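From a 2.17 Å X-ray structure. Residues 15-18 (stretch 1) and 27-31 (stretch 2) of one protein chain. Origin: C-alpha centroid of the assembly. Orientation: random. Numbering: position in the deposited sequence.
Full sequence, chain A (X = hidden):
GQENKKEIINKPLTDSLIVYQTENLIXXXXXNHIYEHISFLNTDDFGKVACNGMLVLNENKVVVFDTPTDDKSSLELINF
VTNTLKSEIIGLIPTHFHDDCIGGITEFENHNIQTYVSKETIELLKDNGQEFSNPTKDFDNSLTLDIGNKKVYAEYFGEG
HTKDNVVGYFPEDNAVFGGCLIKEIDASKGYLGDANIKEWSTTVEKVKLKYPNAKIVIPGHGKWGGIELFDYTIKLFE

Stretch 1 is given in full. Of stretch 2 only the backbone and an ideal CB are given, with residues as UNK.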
# COMPACT_ATOMS: atom_id res chain seq x y z
N ASP A 15 9.50 -4.03 -18.25
CA ASP A 15 8.81 -5.11 -17.57
C ASP A 15 9.57 -5.53 -16.30
O ASP A 15 10.62 -4.96 -15.97
CB ASP A 15 8.61 -6.31 -18.50
CG ASP A 15 7.20 -6.92 -18.38
OD1 ASP A 15 6.97 -7.96 -19.03
OD2 ASP A 15 6.32 -6.40 -17.64
N SER A 16 9.06 -6.55 -15.60
CA SER A 16 9.33 -6.69 -14.18
C SER A 16 10.22 -7.89 -13.88
O SER A 16 10.01 -8.98 -14.41
CB SER A 16 8.04 -6.84 -13.38
OG SER A 16 7.65 -8.19 -13.36
N LEU A 17 11.20 -7.68 -13.00
CA LEU A 17 12.07 -8.74 -12.52
C LEU A 17 11.59 -9.19 -11.15
O LEU A 17 11.27 -8.34 -10.31
CB LEU A 17 13.51 -8.28 -12.39
CG LEU A 17 14.25 -7.81 -13.62
CD1 LEU A 17 15.62 -7.30 -13.16
CD2 LEU A 17 14.38 -8.92 -14.68
N ILE A 18 11.51 -10.49 -10.95
CA ILE A 18 11.33 -11.03 -9.61
C ILE A 18 12.67 -10.91 -8.89
O ILE A 18 13.67 -11.45 -9.35
CB ILE A 18 10.88 -12.49 -9.65
CG1 ILE A 18 9.48 -12.62 -10.25
CG2 ILE A 18 11.00 -13.11 -8.22
CD1 ILE A 18 9.24 -13.96 -10.92
N UNK A 27 8.72 -10.37 -4.20
CA UNK A 27 9.06 -8.98 -4.50
C UNK A 27 9.34 -8.88 -5.99
O UNK A 27 10.22 -9.59 -6.49
CB UNK A 27 10.26 -8.50 -3.68
N UNK A 28 8.60 -8.01 -6.69
CA UNK A 28 8.81 -7.72 -8.09
C UNK A 28 9.40 -6.32 -8.24
O UNK A 28 8.88 -5.35 -7.65
CB UNK A 28 7.50 -7.85 -8.87
N UNK A 29 10.49 -6.24 -9.01
CA UNK A 29 11.07 -4.97 -9.38
C UNK A 29 10.36 -4.45 -10.64
O UNK A 29 10.43 -5.09 -11.69
CB UNK A 29 12.58 -5.11 -9.61
N UNK A 30 9.68 -3.31 -10.53
CA UNK A 30 8.96 -2.74 -11.68
C UNK A 30 9.70 -1.60 -12.37
O UNK A 30 9.47 -1.36 -13.56
CB UNK A 30 7.59 -2.24 -11.23
N UNK A 31 10.53 -0.86 -11.66
CA UNK A 31 11.37 0.21 -12.23
C UNK A 31 12.64 0.28 -11.37
O UNK A 31 12.83 -0.53 -10.44
CB UNK A 31 10.64 1.55 -12.26

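Two short segments run antiparallel here, and their main chains set the rules before any side chain is chosen. Around position 29 the backbone makes a narrow ring of two hydrogen bonds with L17: the amide N of 29 gives to L17 O at 2.6 Å, and L17 N gives to the carbonyl O of 29 at 3.0 Å. Any residue with a free amide could do this, so the identities must be read from the CB directions.

Position 27 has extended angles, phi -123° and psi 123°, and its CB points sideways with nothing of stretch 1 within 5.5 Å. Stretch 1 thus asks only for a residue at ease in a strand, with beta-branched ones a natural choice. The residue is I27, whose side chain leads away; its carbonyl O lies 3.6 Å from I18 CA.

Position 28 is a non-hydrogen-bonded partner of I18, their CA atoms 4.4 Å apart, and its CB projects from the same face of the sheet as the side chain of I18. The ideal CB lies 4.5 Å from S16 OG and 4.1 Å from L17 O. With an aliphatic chain and a hydroxyl both nearby, a valine, a threonine or a mid-sized polar residue would all be reasonable. The deposited N28, with chi1 in m, brings its end nearer: OD1 sits 3.3 Å from I18 CG1, a packing contact, while ND2 finds a hydrogen bond elsewhere in the structure.

At position 29 the CB emerges on the opposite face, beside the side chain of L17. A leucine neighbour welcomes aliphatic carbon, so valine, isoleucine, or a long chain with a polar tip would suit. K29 takes the last course: its CB lies 4.3 Å from L17 CB, and the all-t chain then leads away, carrying the charge clear of the leucine. Its carbonyl O also receives a CA-H...O contact from S16 CA at 3.2 Å.

Position 30 leaves the strand, with psi at -28°, and its CB points away, 5.1 Å from S16 CB. A short side chain would probably miss stretch 1, whereas a branched or longer one could reach back. L30 does so: with chi1 in m and chi2 in t, CD2 comes to 3.5 Å from S16 CB.

Position 31 points away into space that stretch 1 leaves free, so small or polar residues fit. It is S31, without contact here.

Stretch 2 27-31: INKLS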
# COMPACT_ATOMS: atom_id res chain seq x y z
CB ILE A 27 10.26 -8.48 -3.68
CG1 ILE A 27 9.99 -8.66 -2.19
CG2 ILE A 27 10.52 -6.99 -3.92
CD1 ILE A 27 11.11 -8.15 -1.31
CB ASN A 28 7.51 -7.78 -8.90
CG ASN A 28 6.90 -9.14 -8.88
OD1 ASN A 28 7.55 -10.13 -9.13
ND2 ASN A 28 5.62 -9.20 -8.49
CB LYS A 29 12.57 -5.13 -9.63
CG LYS A 29 13.23 -3.76 -10.01
CD LYS A 29 14.76 -3.79 -10.00
CE LYS A 29 15.23 -2.40 -10.32
NZ LYS A 29 16.71 -2.29 -10.22
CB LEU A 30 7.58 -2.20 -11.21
CG LEU A 30 6.71 -3.15 -10.39
CD1 LEU A 30 5.30 -2.56 -10.21
CD2 LEU A 30 6.70 -4.51 -11.11
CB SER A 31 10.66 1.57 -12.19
OG SER A 31 10.58 2.04 -10.78
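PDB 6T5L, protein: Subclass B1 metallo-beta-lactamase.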